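Local structure of sialidase B (Streptococcus pneumoniae serotype 4, 4XJW) at residues Phe64-Phe67 against Glu73-Val76; Thr362-Asn367 against Asp410-Val415; Glu568-Ser573 against Asp596-Lys601. The protein cleaves terminal sialic acid residues, in alpha-(2->3), alpha-(2->6) or alpha-(2->8) linkage, from oligosaccharides, glycoproteins and glycolipids. The protein carries 1 engineered substitution. All blocks are in the same frame, centred on the assembly; numbering follows the deposited sequence. Where two conformers were deposited one is given.

Interaction 1 of 3, residues Phe64-Phe67 against Glu73-Val76; sequences FSIF and EIGV
The ring of Phe-67 lies with one face against the backbone of Gly-75 and receives the carboxylate oxygen OE2 of Glu-73 at its edge. Gly-75 CA sits 3.8 Å from the ring centroid, 22° off the ring normal, which qualifies as a CH-pi contact displaced toward the rim. At the edge, Phe-67 CE1 is 3.9 Å from Glu-73 OE2, and the ring and carboxylate planes are 63° apart. The same OE2 forms a salt bridge to Arg-69. Phe-67 can fold across its neighbour because CG stands between the backbone N and the carbonyl carbon (chi1 68°) and Gly-75 has no side chain in the way, an arrangement known as aromatic rescue of glycine. The two residues form a hydrogen-bonded pair of an antiparallel beta hairpin in the concanavalin-like N-terminal domain: Phe-67 N donates to Gly-75 O at 2.8 Å, and Gly-75 N returns a bond to Phe-67 O at 2.9 Å. Ile-66 and Val-76 form the adjoining non-hydrogen-bonded pair, with side chains alongside each other and pointing the same way; Ile-66 CG1 and Val-76 CG1 are 3.9 Å apart. Leu-108 and Phe-110, from strand 102-113 of the facing sheet, pack on this side of the hairpin. Val-76 CA makes a short CA-H...O contact with Ser-65 O at 3.1 Å, while Ile-74 CD1 approaches Phe-67 O to 3.2 Å.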
loop_
_atom_site.group_PDB
_atom_site.type_symbol
_atom_site.label_atom_id
_atom_site.label_comp_id
_atom_site.label_asym_id
_atom_site.label_seq_id
_atom_site.Cartn_x
_atom_site.Cartn_y
_atom_site.Cartn_z
ATOM N N PHE A 64 -17.441 -2.900 29.369
ATOM C CA PHE A 64 -16.672 -2.206 28.354
ATOM C C PHE A 64 -15.272 -2.785 28.369
ATOM O O PHE A 64 -14.710 -3.054 29.434
ATOM C CB PHE A 64 -16.603 -0.724 28.674
ATOM C CG PHE A 64 -15.568 0.023 27.868
ATOM C CD1 PHE A 64 -15.748 0.218 26.507
ATOM C CD2 PHE A 64 -14.426 0.534 28.474
ATOM C CE1 PHE A 64 -14.810 0.913 25.758
ATOM C CE2 PHE A 64 -13.476 1.228 27.732
ATOM C CZ PHE A 64 -13.668 1.406 26.373
ATOM N N SER A 65 -14.695 -2.979 27.194
ATOM C CA SER A 65 -13.328 -3.464 27.137
ATOM C C SER A 65 -12.594 -2.845 25.964
ATOM O O SER A 65 -13.208 -2.535 24.938
ATOM C CB SER A 65 -13.302 -4.983 27.010
ATOM O OG SER A 65 -13.693 -5.386 25.704
ATOM N N ILE A 66 -11.294 -2.623 26.151
ATOM C CA ILE A 66 -10.379 -2.352 25.050
ATOM C C ILE A 66 -9.542 -3.618 24.883
ATOM O O ILE A 66 -8.846 -4.034 25.812
ATOM C CB ILE A 66 -9.470 -1.145 25.344
ATOM C CG1 ILE A 66 -10.296 0.133 25.481
ATOM C CG2 ILE A 66 -8.424 -0.994 24.244
ATOM C CD1 ILE A 66 -9.523 1.307 26.122
ATOM N N PHE A 67 -9.622 -4.249 23.716
ATOM C CA PHE A 67 -8.908 -5.513 23.506
ATOM C C PHE A 67 -7.977 -5.464 22.301
ATOM O O PHE A 67 -8.064 -4.551 21.462
ATOM C CB PHE A 67 -9.884 -6.692 23.358
ATOM C CG PHE A 67 -10.715 -6.642 22.097
ATOM C CD1 PHE A 67 -10.263 -7.243 20.925
ATOM C CD2 PHE A 67 -11.942 -5.984 22.082
ATOM C CE1 PHE A 67 -11.013 -7.183 19.760
ATOM C CE2 PHE A 67 -12.708 -5.930 20.925
ATOM C CZ PHE A 67 -12.235 -6.528 19.754
ATOM N N GLU A 73 -4.723 -6.632 15.613
ATOM C CA GLU A 73 -6.030 -5.985 15.657
ATOM C C GLU A 73 -6.260 -5.299 17.006
ATOM O O GLU A 73 -5.838 -5.809 18.043
ATOM C CB GLU A 73 -7.116 -7.034 15.403
ATOM C CG GLU A 73 -8.561 -6.552 15.552
ATOM C CD GLU A 73 -9.541 -7.641 15.190
ATOM O OE1 GLU A 73 -9.300 -8.321 14.174
ATOM O OE2 GLU A 73 -10.526 -7.831 15.938
ATOM N N ILE A 74 -6.921 -4.146 16.988
ATOM C CA ILE A 74 -7.363 -3.478 18.207
ATOM C C ILE A 74 -8.878 -3.309 18.130
ATOM O O ILE A 74 -9.434 -3.131 17.042
ATOM C CB ILE A 74 -6.680 -2.092 18.377
ATOM C CG1 ILE A 74 -6.777 -1.584 19.820
ATOM C CG2 ILE A 74 -7.287 -1.070 17.432
ATOM C CD1 ILE A 74 -5.857 -2.307 20.790
ATOM N N GLY A 75 -9.555 -3.361 19.276
ATOM C CA GLY A 75 -10.987 -3.161 19.282
ATOM C C GLY A 75 -11.538 -2.799 20.639
ATOM O O GLY A 75 -10.798 -2.735 21.637
ATOM N N VAL A 76 -12.839 -2.515 20.656
ATOM C CA VAL A 76 -13.570 -2.305 21.900
ATOM C C VAL A 76 -14.880 -3.081 21.870
ATOM O O VAL A 76 -15.445 -3.350 20.805
ATOM C CB VAL A 76 -13.911 -0.828 22.185
ATOM C CG1 VAL A 76 -12.642 0.002 22.379
ATOM C CG2 VAL A 76 -14.794 -0.253 21.087
#

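Interaction 2 of 3, residues Thr362-Asn367 against Asp410-Val415; sequences TNYTIN and DSLFKV
Tyr-364 and Phe-413 both carry CG beside the backbone N and anti to the carbonyl carbon (chi1 -62° and -72°), and from facing backbones these torsions send the two rings into each other. The result is a T-shaped, edge-to-face pair inside the curled antiparallel sheet inserted between propeller strands 301-308 and 420-426. Phe-413 presents its edge and Tyr-364 its face: the centroids are 4.9 Å apart and the planes meet at 68°. Phe-413 CE2 does most of the touching, coming within 3.5 Å of Tyr-364 CD2 and standing over the ring toward its rim. Leu-412 adds a methyl group on the same side of the tyrosine, nearer the phenol end, with CD2 at 3.6 Å from Tyr-364 OH; the two side chains run at about a right angle. The backbones themselves stay well apart, the nearest pair of CA atoms, those of Tyr-364 and Phe-413, being separated by 9.5 Å, so side chains alone bridge the gap. Val-353 touches both aromatic side chains, and Tyr-345 forms a second edge-to-face pair with Phe-413. Each aromatic residue is also held at its backbone. Thr-362 OG1 accepts from Tyr-364 N at 2.9 Å, closing an ST turn where the chain bends at Asn-363, and Ser-411 OG donates to Phe-413 O at 2.7 Å.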
loop_
_atom_site.group_PDB
_atom_site.type_symbol
_atom_site.label_atom_id
_atom_site.label_comp_id
_atom_site.label_asym_id
_atom_site.label_seq_id
_atom_site.Cartn_x
_atom_site.Cartn_y
_atom_site.Cartn_z
ATOM N N THR A 362 -9.371 12.002 -40.306
ATOM C CA THR A 362 -10.592 12.622 -39.809
ATOM C C THR A 362 -10.295 14.043 -39.367
ATOM O O THR A 362 -9.173 14.516 -39.510
ATOM C CB THR A 362 -11.142 11.872 -38.590
ATOM O OG1 THR A 362 -10.276 12.096 -37.470
ATOM C CG2 THR A 362 -11.232 10.380 -38.863
ATOM N N ASN A 363 -11.298 14.718 -38.809
ATOM C CA ASN A 363 -11.101 16.053 -38.252
ATOM C C ASN A 363 -10.739 15.978 -36.767
ATOM O O ASN A 363 -10.669 16.997 -36.078
ATOM C CB ASN A 363 -12.358 16.905 -38.455
ATOM C CG ASN A 363 -12.092 18.398 -38.310
ATOM O OD1 ASN A 363 -11.020 18.889 -38.662
ATOM N ND2 ASN A 363 -13.073 19.124 -37.787
ATOM N N TYR A 364 -10.512 14.762 -36.278
ATOM C CA TYR A 364 -10.161 14.570 -34.875
ATOM C C TYR A 364 -8.674 14.351 -34.689
ATOM O O TYR A 364 -8.029 13.690 -35.503
ATOM C CB TYR A 364 -10.894 13.366 -34.302
ATOM C CG TYR A 364 -12.392 13.496 -34.312
ATOM C CD1 TYR A 364 -13.047 14.233 -33.336
ATOM C CD2 TYR A 364 -13.146 12.874 -35.291
ATOM C CE1 TYR A 364 -14.419 14.347 -33.334
ATOM C CE2 TYR A 364 -14.516 12.973 -35.300
ATOM C CZ TYR A 364 -15.147 13.715 -34.323
ATOM O OH TYR A 364 -16.510 13.824 -34.334
ATOM N N THR A 365 -8.140 14.899 -33.604
ATOM C CA THR A 365 -6.767 14.629 -33.209
ATOM C C THR A 365 -6.699 14.266 -31.729
ATOM O O THR A 365 -7.636 14.519 -30.968
ATOM C CB THR A 365 -5.834 15.827 -33.490
ATOM O OG1 THR A 365 -6.290 16.975 -32.765
ATOM C CG2 THR A 365 -5.794 16.152 -34.982
ATOM N N ILE A 366 -5.585 13.653 -31.338
ATOM C CA ILE A 366 -5.313 13.324 -29.945
ATOM C C ILE A 366 -4.099 14.140 -29.506
ATOM O O ILE A 366 -3.081 14.136 -30.193
ATOM C CB ILE A 366 -5.002 11.823 -29.793
ATOM C CG1 ILE A 366 -6.112 10.968 -30.416
ATOM C CG2 ILE A 366 -4.782 11.455 -28.341
ATOM C CD1 ILE A 366 -7.483 11.151 -29.767
ATOM N N ASN A 367 -4.198 14.840 -28.379
ATOM C CA ASN A 367 -3.054 15.609 -27.883
ATOM C C ASN A 367 -2.109 14.754 -27.029
ATOM O O ASN A 367 -2.264 13.535 -26.966
ATOM C CB ASN A 367 -3.482 16.908 -27.168
ATOM C CG ASN A 367 -4.233 16.663 -25.858
ATOM O OD1 ASN A 367 -4.240 15.559 -25.320
ATOM N ND2 ASN A 367 -4.864 17.709 -25.339
ATOM N N ASP A 410 -16.718 7.511 -21.115
ATOM C CA ASP A 410 -17.614 8.410 -21.845
ATOM C C ASP A 410 -17.031 8.973 -23.146
ATOM O O ASP A 410 -17.667 9.802 -23.806
ATOM C CB ASP A 410 -18.052 9.575 -20.947
ATOM C CG ASP A 410 -18.980 9.149 -19.820
ATOM O OD1 ASP A 410 -19.221 7.937 -19.635
ATOM O OD2 ASP A 410 -19.460 10.060 -19.101
ATOM N N SER A 411 -15.824 8.550 -23.507
ATOM C CA SER A 411 -15.157 9.101 -24.689
ATOM C C SER A 411 -15.819 8.712 -26.022
ATOM O O SER A 411 -16.356 7.610 -26.182
ATOM C CB SER A 411 -13.676 8.711 -24.718
ATOM O OG SER A 411 -12.991 9.408 -25.738
ATOM N N LEU A 412 -15.761 9.637 -26.975
ATOM C CA LEU A 412 -16.230 9.388 -28.339
ATOM C C LEU A 412 -15.341 8.364 -29.037
ATOM O O LEU A 412 -15.819 7.552 -29.831
ATOM C CB LEU A 412 -16.236 10.692 -29.133
ATOM C CG LEU A 412 -16.643 10.672 -30.605
ATOM C CD1 LEU A 412 -18.036 10.089 -30.766
ATOM C CD2 LEU A 412 -16.587 12.092 -31.172
ATOM N N PHE A 413 -14.042 8.426 -28.754
ATOM C CA PHE A 413 -13.081 7.451 -29.248
ATOM C C PHE A 413 -12.451 6.722 -28.066
ATOM O O PHE A 413 -11.985 7.360 -27.122
ATOM C CB PHE A 413 -11.989 8.148 -30.064
ATOM C CG PHE A 413 -12.454 8.643 -31.395
ATOM C CD1 PHE A 413 -12.547 7.778 -32.472
ATOM C CD2 PHE A 413 -12.785 9.978 -31.572
ATOM C CE1 PHE A 413 -12.977 8.231 -33.709
ATOM C CE2 PHE A 413 -13.210 10.443 -32.807
ATOM C CZ PHE A 413 -13.302 9.567 -33.875
ATOM N N LYS A 414 -12.446 5.394 -28.116
ATOM C CA LYS A 414 -11.970 4.585 -26.994
ATOM C C LYS A 414 -10.864 3.616 -27.398
ATOM O O LYS A 414 -10.889 3.049 -28.494
ATOM C CB LYS A 414 -13.150 3.838 -26.354
ATOM C CG LYS A 414 -14.064 4.784 -25.587
ATOM C CD LYS A 414 -15.357 4.118 -25.147
ATOM C CE LYS A 414 -15.205 3.371 -23.846
ATOM N NZ LYS A 414 -16.547 2.996 -23.288
ATOM N N VAL A 415 -9.884 3.437 -26.513
ATOM C CA VAL A 415 -8.813 2.479 -26.754
ATOM C C VAL A 415 -9.288 1.059 -26.477
ATOM O O VAL A 415 -10.329 0.842 -25.853
ATOM C CB VAL A 415 -7.570 2.781 -25.891
ATOM C CG1 VAL A 415 -7.030 4.162 -26.211
ATOM C CG2 VAL A 415 -7.904 2.685 -24.415
#

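Interaction 3 of 3, residues Glu568-Ser573 against Asp596-Lys601; sequences EAVILS and DSIDWK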
loop_
_atom_site.group_PDB
_atom_site.type_symbol
_atom_site.label_atom_id
_atom_site.label_comp_id
_atom_site.label_asym_id
_atom_site.label_seq_id
_atom_site.Cartn_x
_atom_site.Cartn_y
_atom_site.Cartn_z
ATOM N N GLU A 568 30.782 -8.293 -0.124
ATOM C CA GLU A 568 29.754 -7.491 -0.770
ATOM C C GLU A 568 28.406 -8.059 -0.369
ATOM O O GLU A 568 28.265 -9.270 -0.158
ATOM C CB GLU A 568 29.929 -7.499 -2.278
ATOM C CG GLU A 568 31.277 -6.919 -2.696
ATOM C CD GLU A 568 31.505 -6.954 -4.191
ATOM O OE1 GLU A 568 30.510 -7.035 -4.942
ATOM O OE2 GLU A 568 32.681 -6.894 -4.614
ATOM N N ALA A 569 27.410 -7.185 -0.271
ATOM C CA ALA A 569 26.155 -7.576 0.359
ATOM C C ALA A 569 24.918 -7.197 -0.447
ATOM O O ALA A 569 24.861 -6.123 -1.055
ATOM C CB ALA A 569 26.080 -6.994 1.753
ATOM N N VAL A 570 23.933 -8.094 -0.418
ATOM C CA VAL A 570 22.620 -7.864 -0.998
ATOM C C VAL A 570 21.609 -7.896 0.142
ATOM O O VAL A 570 21.768 -8.668 1.091
ATOM C CB VAL A 570 22.308 -8.950 -2.035
ATOM C CG1 VAL A 570 20.839 -8.964 -2.432
ATOM C CG2 VAL A 570 23.192 -8.751 -3.245
ATOM N N ILE A 571 20.594 -7.036 0.086
ATOM C CA ILE A 571 19.550 -7.059 1.104
ATOM C C ILE A 571 18.187 -7.277 0.452
ATOM O O ILE A 571 17.827 -6.585 -0.504
ATOM C CB ILE A 571 19.544 -5.788 1.967
ATOM C CG1 ILE A 571 20.941 -5.556 2.551
ATOM C CG2 ILE A 571 18.503 -5.904 3.078
ATOM C CD1 ILE A 571 21.100 -4.225 3.259
ATOM N N LEU A 572 17.454 -8.273 0.948
ATOM C CA LEU A 572 16.111 -8.569 0.473
ATOM C C LEU A 572 15.081 -8.158 1.529
ATOM O O LEU A 572 15.332 -8.279 2.727
ATOM C CB LEU A 572 15.973 -10.070 0.208
ATOM C CG LEU A 572 16.861 -10.776 -0.807
ATOM C CD1 LEU A 572 16.386 -12.228 -0.953
ATOM C CD2 LEU A 572 16.846 -10.088 -2.162
ATOM N N SER A 573 13.919 -7.696 1.078
ATOM C CA SER A 573 12.787 -7.407 1.964
ATOM C C SER A 573 11.580 -8.219 1.499
ATOM O O SER A 573 11.223 -8.168 0.323
ATOM C CB SER A 573 12.457 -5.916 1.913
ATOM O OG SER A 573 11.177 -5.647 2.435
ATOM N N ASP A 596 29.656 -15.964 -7.615
ATOM C CA ASP A 596 28.535 -15.039 -7.463
ATOM C C ASP A 596 27.373 -15.630 -6.664
ATOM O O ASP A 596 26.255 -15.120 -6.722
ATOM C CB ASP A 596 28.042 -14.542 -8.830
ATOM C CG ASP A 596 29.066 -13.686 -9.546
ATOM O OD1 ASP A 596 29.658 -12.803 -8.898
ATOM O OD2 ASP A 596 29.269 -13.899 -10.758
ATOM N N SER A 597 27.626 -16.704 -5.925
ATOM C CA SER A 597 26.593 -17.241 -5.050
ATOM C C SER A 597 26.465 -16.351 -3.812
ATOM O O SER A 597 27.371 -15.567 -3.498
ATOM C CB SER A 597 26.881 -18.693 -4.650
ATOM O OG SER A 597 27.989 -18.779 -3.777
ATOM N N ILE A 598 25.332 -16.467 -3.122
ATOM C CA ILE A 598 25.031 -15.618 -1.976
ATOM C C ILE A 598 24.702 -16.439 -0.736
ATOM O O ILE A 598 23.828 -17.319 -0.775
ATOM C CB ILE A 598 23.829 -14.689 -2.276
ATOM C CG1 ILE A 598 24.111 -13.808 -3.495
ATOM C CG2 ILE A 598 23.485 -13.842 -1.056
ATOM C CD1 ILE A 598 22.960 -12.879 -3.868
ATOM N N ASP A 599 25.412 -16.162 0.356
ATOM C CA ASP A 599 25.123 -16.777 1.648
ATOM C C ASP A 599 24.211 -15.870 2.461
ATOM O O ASP A 599 24.639 -14.815 2.937
ATOM C CB ASP A 599 26.418 -17.048 2.422
ATOM C CG ASP A 599 26.168 -17.384 3.882
ATOM O OD1 ASP A 599 25.169 -18.079 4.185
ATOM O OD2 ASP A 599 26.974 -16.951 4.732
ATOM N N TRP A 600 22.954 -16.279 2.622
ATOM C CA TRP A 600 21.992 -15.498 3.403
ATOM C C TRP A 600 22.260 -15.653 4.897
ATOM O O TRP A 600 21.809 -16.601 5.544
ATOM C CB TRP A 600 20.561 -15.870 3.020
ATOM C CG TRP A 600 20.357 -15.746 1.544
ATOM C CD1 TRP A 600 20.339 -16.758 0.629
ATOM C CD2 TRP A 600 20.198 -14.527 0.799
ATOM N NE1 TRP A 600 20.158 -16.250 -0.636
ATOM C CE2 TRP A 600 20.065 -14.885 -0.558
ATOM C CE3 TRP A 600 20.145 -13.175 1.152
ATOM C CZ2 TRP A 600 19.882 -13.935 -1.562
ATOM C CZ3 TRP A 600 19.970 -12.238 0.154
ATOM C CH2 TRP A 600 19.844 -12.616 -1.185
ATOM N N LYS A 601 23.016 -14.702 5.429
ATOM C CA LYS A 601 23.645 -14.841 6.738
ATOM C C LYS A 601 22.855 -14.232 7.903
ATOM O O LYS A 601 22.868 -14.765 9.017
ATOM C CB LYS A 601 25.040 -14.226 6.670
ATOM C CG LYS A 601 25.875 -14.375 7.923
ATOM C CD LYS A 601 27.288 -13.841 7.651
ATOM C CE LYS A 601 28.224 -14.026 8.829
ATOM N NZ LYS A 601 29.608 -13.583 8.468
#
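Asp-596 OD2 is gripped by two arginines, Arg-531 through NH1 and Arg-510 through NH2, at the head of the strand from which Ile-598 and Trp-600 reach Val-570 and Leu-572. Two guanidinium groups on one oxygen would be expected to favour the ionised carboxylate. The setting is one blade of the sialidase beta-propeller, a four-stranded antiparallel sheet in which strand 584-592 separates strand 569-575 from the outermost strand 597-605. The geometry agrees with this next-but-one relation: the two short segments approach to 8.5 Å between axes, and their N-to-C directions differ by 60°, so the edge strand is strongly turned against the second strand. Contact is accordingly made by apolar side chains that span the intervening strand. Trp-600 is the main one. A chi1 of -54° turns its indole back toward the second strand. Leu-572 CD1 lies over one face, 3.9 Å from the centroid of the six-membered ring, in a CH-pi contact. On the opposite face of the indole, Ile-598 CG2 stands 3.5 Å above the plane, so the indole is sandwiched between two aliphatic groups, which should limit how far it can tilt. Val-570 closes on the edge instead, CG1 lying 4.0 Å from Trp-600 CH2. Phe-517, from the preceding blade, packs on Val-570, Leu-572 and Ile-598. The Val-570 side chain is about 10 Å from the bound inhibitor Optactin, and none of the four side chains is among the residues that line its pocket. At the far end of Ile-598, the methyl CD1 meets Val-570 CG2 at 4.2 Å.

From the N terminus the three contacts follow one another in series; none nests within or crosses another. Interaction 1 closes a short hairpin, with five residues between its segments, in the N-terminal lectin-like domain. Interaction 2 closes a longer excursion of 42 residues, containing much strand, and ties two parts of the sheet inserted into the propeller. Interaction 3 closes over 22 residues and joins the second and fourth strands of a propeller blade. Their centres are far apart: about 54 Å between interactions 1 and 2, which lie on opposite sides of the chain's centre, about 42 Å between 1 and 3, and about 51 Å between 2 and 3. None touches another.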